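Putative acetyltransferase (Nocardia farcinica, PDB 3D9W) probably transfers an acetyl group from acetyl-CoA to arylamine substrates. Local coordinates at residues 119-133 and 136-149. Sequence-based numbering, arbitrary orientation.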
loop_
_atom_site.group_PDB
_atom_site.type_symbol
_atom_site.label_atom_id
_atom_site.label_comp_id
_atom_site.label_asym_id
_atom_site.label_seq_id
_atom_site.Cartn_x
_atom_site.Cartn_y
_atom_site.Cartn_z
ATOM N N HIS A 119 -8.938 -1.978 -2.249
ATOM C CA HIS A 119 -7.509 -2.136 -2.014
ATOM C C HIS A 119 -6.734 -2.436 -3.303
ATOM O O HIS A 119 -6.743 -3.563 -3.804
ATOM C CB HIS A 119 -7.251 -3.238 -0.998
ATOM C CG HIS A 119 -5.802 -3.438 -0.721
ATOM N ND1 HIS A 119 -5.010 -2.442 -0.190
ATOM C CD2 HIS A 119 -4.979 -4.478 -0.986
ATOM C CE1 HIS A 119 -3.759 -2.861 -0.145
ATOM N NE2 HIS A 119 -3.714 -4.092 -0.624
ATOM N N ALA A 120 -6.045 -1.419 -3.813
ATOM C CA ALA A 120 -5.287 -1.533 -5.047
ATOM C C ALA A 120 -4.227 -2.629 -5.051
ATOM O O ALA A 120 -3.400 -2.725 -4.141
ATOM C CB ALA A 120 -4.649 -0.195 -5.369
ATOM N N LEU A 121 -4.262 -3.458 -6.087
ATOM C CA LEU A 121 -3.300 -4.542 -6.243
ATOM C C LEU A 121 -2.819 -4.521 -7.676
ATOM O O LEU A 121 -3.543 -4.087 -8.567
ATOM C CB LEU A 121 -3.939 -5.901 -5.936
ATOM C CG LEU A 121 -4.258 -6.224 -4.467
ATOM C CD1 LEU A 121 -5.004 -7.561 -4.379
ATOM C CD2 LEU A 121 -2.965 -6.261 -3.634
ATOM N N LEU A 122 -1.594 -4.980 -7.900
ATOM C CA LEU A 122 -1.040 -5.003 -9.241
ATOM C C LEU A 122 -0.597 -6.404 -9.677
ATOM O O LEU A 122 0.183 -7.065 -8.990
ATOM C CB LEU A 122 0.139 -4.031 -9.337
ATOM C CG LEU A 122 -0.140 -2.557 -9.035
ATOM C CD1 LEU A 122 1.155 -1.750 -9.026
ATOM C CD2 LEU A 122 -1.100 -2.005 -10.078
ATOM N N ARG A 123 -1.130 -6.845 -10.817
ATOM C CA ARG A 123 -0.806 -8.139 -11.432
ATOM C C ARG A 123 0.296 -7.772 -12.436
ATOM O O ARG A 123 0.051 -7.042 -13.407
ATOM C CB ARG A 123 -2.044 -8.692 -12.150
ATOM C CG ARG A 123 -1.848 -9.972 -12.953
ATOM C CD ARG A 123 -3.010 -10.162 -13.929
ATOM N NE ARG A 123 -2.839 -11.288 -14.840
ATOM C CZ ARG A 123 -3.342 -12.505 -14.627
ATOM N NH1 ARG A 123 -4.051 -12.752 -13.528
ATOM N NH2 ARG A 123 -3.149 -13.475 -15.511
ATOM N N VAL A 124 1.504 -8.279 -12.201
ATOM C CA VAL A 124 2.654 -7.947 -13.043
ATOM C C VAL A 124 3.315 -9.113 -13.789
ATOM O O VAL A 124 3.415 -10.228 -13.270
ATOM C CB VAL A 124 3.731 -7.240 -12.178
ATOM C CG1 VAL A 124 4.833 -6.658 -13.044
ATOM C CG2 VAL A 124 3.076 -6.171 -11.335
ATOM N N THR A 125 3.787 -8.830 -15.003
ATOM C CA THR A 125 4.460 -9.828 -15.842
ATOM C C THR A 125 5.835 -9.328 -16.306
ATOM O O THR A 125 5.956 -8.217 -16.820
ATOM C CB THR A 125 3.625 -10.145 -17.081
ATOM O OG1 THR A 125 3.509 -8.967 -17.893
ATOM C CG2 THR A 125 2.241 -10.618 -16.669
ATOM N N THR A 126 6.867 -10.151 -16.126
ATOM C CA THR A 126 8.209 -9.756 -16.529
ATOM C C THR A 126 8.531 -10.227 -17.938
ATOM O O THR A 126 7.696 -10.835 -18.612
ATOM C CB THR A 126 9.295 -10.305 -15.561
ATOM O OG1 THR A 126 9.632 -11.661 -15.904
ATOM C CG2 THR A 126 8.795 -10.233 -14.121
ATOM N N ALA A 127 9.756 -9.947 -18.375
ATOM C CA ALA A 127 10.200 -10.308 -19.718
ATOM C C ALA A 127 10.994 -11.617 -19.751
ATOM O O ALA A 127 11.455 -12.046 -20.814
ATOM C CB ALA A 127 11.039 -9.175 -20.294
ATOM N N ASP A 128 11.139 -12.254 -18.593
ATOM C CA ASP A 128 11.893 -13.495 -18.491
ATOM C C ASP A 128 11.025 -14.722 -18.748
ATOM O O ASP A 128 11.486 -15.717 -19.318
ATOM C CB ASP A 128 12.514 -13.595 -17.102
ATOM C CG ASP A 128 13.073 -12.261 -16.616
ATOM O OD1 ASP A 128 13.966 -11.699 -17.293
ATOM O OD2 ASP A 128 12.608 -11.772 -15.556
ATOM N N ASP A 129 9.767 -14.658 -18.331
ATOM C CA ASP A 129 8.874 -15.787 -18.522
ATOM C C ASP A 129 7.413 -15.384 -18.389
ATOM O O ASP A 129 7.093 -14.197 -18.302
ATOM C CB ASP A 129 9.211 -16.878 -17.508
ATOM C CG ASP A 129 9.020 -16.414 -16.078
ATOM O OD1 ASP A 129 7.862 -16.065 -15.737
ATOM O OD2 ASP A 129 10.017 -16.394 -15.306
ATOM N N ASP A 130 6.532 -16.376 -18.337
ATOM C CA ASP A 130 5.103 -16.115 -18.266
ATOM C C ASP A 130 4.507 -16.104 -16.865
ATOM O O ASP A 130 3.287 -16.059 -16.717
ATOM C CB ASP A 130 4.355 -17.147 -19.115
ATOM C CG ASP A 130 5.190 -17.672 -20.286
ATOM O OD1 ASP A 130 4.652 -17.702 -21.420
ATOM O OD2 ASP A 130 6.373 -18.069 -20.075
ATOM N N ARG A 131 5.346 -16.149 -15.837
ATOM C CA ARG A 131 4.833 -16.154 -14.473
ATOM C C ARG A 131 4.161 -14.845 -14.156
ATOM O O ARG A 131 4.576 -13.804 -14.629
ATOM C CB ARG A 131 5.949 -16.417 -13.478
ATOM C CG ARG A 131 6.405 -17.849 -13.485
ATOM C CD ARG A 131 7.892 -17.912 -13.399
ATOM N NE ARG A 131 8.390 -18.068 -12.045
ATOM C CZ ARG A 131 9.607 -17.685 -11.688
ATOM N NH1 ARG A 131 10.397 -17.118 -12.598
ATOM N NH2 ARG A 131 10.051 -17.894 -10.447
ATOM N N VAL A 132 3.108 -14.914 -13.357
ATOM C CA VAL A 132 2.344 -13.739 -12.967
ATOM C C VAL A 132 2.719 -13.309 -11.554
ATOM O O VAL A 132 2.686 -14.115 -10.624
ATOM C CB VAL A 132 0.847 -14.048 -13.007
ATOM C CG1 VAL A 132 0.050 -12.858 -12.521
ATOM C CG2 VAL A 132 0.450 -14.430 -14.421
ATOM N N TRP A 133 3.075 -12.041 -11.389
ATOM C CA TRP A 133 3.445 -11.552 -10.073
ATOM C C TRP A 133 2.485 -10.516 -9.512
ATOM O O TRP A 133 2.059 -9.592 -10.212
ATOM C CB TRP A 133 4.862 -10.995 -10.100
ATOM C CG TRP A 133 5.825 -12.019 -10.545
ATOM C CD1 TRP A 133 6.226 -12.270 -11.827
ATOM C CD2 TRP A 133 6.449 -13.006 -9.728
ATOM N NE1 TRP A 133 7.062 -13.359 -11.857
ATOM C CE2 TRP A 133 7.218 -13.831 -10.581
ATOM C CE3 TRP A 133 6.431 -13.280 -8.355
ATOM C CZ2 TRP A 133 7.967 -14.910 -10.107
ATOM C CZ3 TRP A 133 7.169 -14.351 -7.881
ATOM C CH2 TRP A 133 7.930 -15.157 -8.759
ATOM N N ASP A 136 1.825 -5.874 -4.156
ATOM C CA ASP A 136 1.011 -5.165 -3.180
ATOM C C ASP A 136 1.940 -4.162 -2.508
ATOM O O ASP A 136 2.529 -4.423 -1.458
ATOM C CB ASP A 136 0.436 -6.145 -2.165
ATOM C CG ASP A 136 -0.466 -5.470 -1.170
ATOM O OD1 ASP A 136 -0.965 -4.377 -1.505
ATOM O OD2 ASP A 136 -0.680 -6.029 -0.065
ATOM N N VAL A 137 2.075 -3.009 -3.138
ATOM C CA VAL A 137 2.969 -1.982 -2.638
ATOM C C VAL A 137 2.300 -0.878 -1.834
ATOM O O VAL A 137 2.967 0.052 -1.383
ATOM C CB VAL A 137 3.750 -1.329 -3.815
ATOM C CG1 VAL A 137 4.698 -2.345 -4.451
ATOM C CG2 VAL A 137 2.768 -0.793 -4.858
ATOM N N GLY A 138 0.993 -0.973 -1.638
ATOM C CA GLY A 138 0.322 0.085 -0.906
ATOM C C GLY A 138 -0.393 -0.312 0.369
ATOM O O GLY A 138 -1.058 0.528 0.986
ATOM N N PHE A 139 -0.261 -1.577 0.773
ATOM C CA PHE A 139 -0.931 -2.038 1.982
ATOM C C PHE A 139 -0.357 -1.358 3.223
ATOM O O PHE A 139 -1.083 -1.082 4.177
ATOM C CB PHE A 139 -0.821 -3.563 2.134
ATOM C CG PHE A 139 -1.718 -4.130 3.217
ATOM C CD1 PHE A 139 -3.099 -4.203 3.034
ATOM C CD2 PHE A 139 -1.186 -4.544 4.437
ATOM C CE1 PHE A 139 -3.936 -4.681 4.051
ATOM C CE2 PHE A 139 -2.016 -5.023 5.463
ATOM C CZ PHE A 139 -3.394 -5.090 5.264
ATOM N N GLY A 140 0.948 -1.096 3.211
ATOM C CA GLY A 140 1.573 -0.453 4.347
ATOM C C GLY A 140 2.386 -1.423 5.167
ATOM O O GLY A 140 3.140 -1.011 6.038
ATOM N N ARG A 141 2.229 -2.713 4.889
ATOM C CA ARG A 141 2.954 -3.759 5.597
ATOM C C ARG A 141 3.516 -4.757 4.587
ATOM O O ARG A 141 3.425 -5.971 4.774
ATOM C CB ARG A 141 2.017 -4.474 6.570
ATOM C CG ARG A 141 2.681 -5.508 7.484
ATOM C CD ARG A 141 1.648 -6.059 8.447
ATOM N NE ARG A 141 2.170 -7.030 9.405
ATOM C CZ ARG A 141 2.559 -8.262 9.096
ATOM N NH1 ARG A 141 2.504 -8.699 7.840
ATOM N NH2 ARG A 141 2.975 -9.068 10.059
ATOM N N GLY A 142 4.103 -4.240 3.515
ATOM C CA GLY A 142 4.649 -5.112 2.502
ATOM C C GLY A 142 3.517 -5.867 1.854
ATOM O O GLY A 142 2.382 -5.399 1.878
ATOM N N PRO A 143 3.778 -7.048 1.277
ATOM C CA PRO A 143 5.067 -7.736 1.188
ATOM C C PRO A 143 6.144 -6.916 0.494
ATOM O O PRO A 143 5.859 -6.206 -0.462
ATOM C CB PRO A 143 4.721 -8.988 0.401
ATOM C CG PRO A 143 3.355 -9.264 0.825
ATOM C CD PRO A 143 2.713 -7.910 0.747
ATOM N N LEU A 144 7.383 -7.030 0.970
ATOM C CA LEU A 144 8.503 -6.295 0.374
ATOM C C LEU A 144 9.115 -6.972 -0.858
ATOM O O LEU A 144 10.204 -6.615 -1.292
ATOM C CB LEU A 144 9.586 -6.025 1.424
ATOM C CG LEU A 144 10.017 -7.160 2.350
ATOM C CD1 LEU A 144 10.687 -8.265 1.545
ATOM C CD2 LEU A 144 10.966 -6.604 3.403
ATOM N N ARG A 145 8.393 -7.950 -1.406
ATOM C CA ARG A 145 8.787 -8.687 -2.615
ATOM C C ARG A 145 7.472 -9.135 -3.210
ATOM O O ARG A 145 6.528 -9.416 -2.479
ATOM C CB ARG A 145 9.621 -9.936 -2.299
ATOM C CG ARG A 145 10.859 -9.680 -1.447
ATOM C CD ARG A 145 12.106 -10.225 -2.096
ATOM N NE ARG A 145 12.789 -9.230 -2.918
ATOM C CZ ARG A 145 13.873 -8.557 -2.538
ATOM N NH1 ARG A 145 14.399 -8.767 -1.340
ATOM N NH2 ARG A 145 14.449 -7.693 -3.372
ATOM N N PRO A 146 7.383 -9.200 -4.541
ATOM C CA PRO A 146 6.121 -9.631 -5.136
ATOM C C PRO A 146 5.888 -11.117 -4.887
ATOM O O PRO A 146 6.834 -11.888 -4.734
ATOM C CB PRO A 146 6.323 -9.320 -6.609
ATOM C CG PRO A 146 7.785 -9.599 -6.796
ATOM C CD PRO A 146 8.402 -8.961 -5.576
ATOM N N TYR A 147 4.628 -11.517 -4.815
ATOM C CA TYR A 147 4.316 -12.920 -4.626
ATOM C C TYR A 147 3.646 -13.444 -5.888
ATOM O O TYR A 147 2.774 -12.794 -6.457
ATOM C CB TYR A 147 3.425 -13.135 -3.399
ATOM C CG TYR A 147 2.118 -12.384 -3.378
ATOM C CD1 TYR A 147 2.043 -11.090 -2.871
ATOM C CD2 TYR A 147 0.938 -13.000 -3.789
ATOM C CE1 TYR A 147 0.824 -10.435 -2.763
ATOM C CE2 TYR A 147 -0.283 -12.358 -3.688
ATOM C CZ TYR A 147 -0.336 -11.077 -3.172
ATOM O OH TYR A 147 -1.558 -10.453 -3.056
ATOM N N GLU A 148 4.091 -14.612 -6.333
ATOM C CA GLU A 148 3.567 -15.229 -7.542
ATOM C C GLU A 148 2.069 -15.497 -7.452
ATOM O O GLU A 148 1.561 -15.894 -6.398
ATOM C CB GLU A 148 4.330 -16.525 -7.819
ATOM C CG GLU A 148 3.762 -17.362 -8.948
ATOM C CD GLU A 148 4.782 -18.326 -9.526
ATOM O OE1 GLU A 148 5.447 -19.039 -8.737
ATOM O OE2 GLU A 148 4.912 -18.373 -10.771
ATOM N N LEU A 149 1.358 -15.282 -8.554
ATOM C CA LEU A 149 -0.084 -15.499 -8.565
ATOM C C LEU A 149 -0.457 -16.968 -8.763
ATOM O O LEU A 149 -1.071 -17.309 -9.768
ATOM C CB LEU A 149 -0.749 -14.665 -9.671
ATOM C CG LEU A 149 -2.218 -14.237 -9.521
ATOM C CD1 LEU A 149 -2.994 -14.679 -10.736
ATOM C CD2 LEU A 149 -2.834 -14.812 -8.248
#
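The Phe139 ring turns its edge toward the face of the His119 imidazole. This is an offset edge-to-face pair, with planes at 90° and ring centroids 5.3 Å apart. Asp136 OD1 sits at the edge of the same imidazole. Trp133 has Glu148 over one face, in a CH-pi contact with CB 4.0 Å from the centroid of the six-membered ring. The Arg131 guanidinium meets the Trp133 ring edge, and Trp133 CZ2 lies over one guanidinium face. Asp129 and Glu148 OE2 lie at the guanidinium edge.

His119 NE2 donates to Asp136 OD1 at 2.9 Å. The bond is bent, 135° at the hydrogen, and reaches OD1 from above the carboxylate plane. With chi1 of -180°, His119 carries its ring away from its own backbone N and over to the carboxylate. Leu121 CD2 packs on the Asp136 carboxylate, 3.5 Å from OD1. Asp136 OD2 is paired with Arg190, so both carboxylate oxygens have partners and the group's rotation is restrained.

At the other end, Trp133 and Glu148 form an antiparallel non-hydrogen-bonded pair. Next to it, Leu149 N donates to Val132 O at 2.7 Å. Val132 and Leu149 lie side by side, with CG1 of Val132 3.5 Å from CB of Leu149. Arg131 NH1 bridges to Asp129 OD2 at 2.8 Å. The bridge from Arg131 NE to Glu148 OE2 is long, 3.7 Å, and Glu148 OE1 pairs with Arg150.

Strands 132-135 and 147-148 thus form a hairpin at one edge of the main antiparallel sheet. Its long connecting loop starts at Asp136. The His119 side chain also touches Cys82, consistent with the Cys-His-Asp catalytic triad of arylamine N-acetyltransferases, whose fold is related to that of papain-like cysteine proteases.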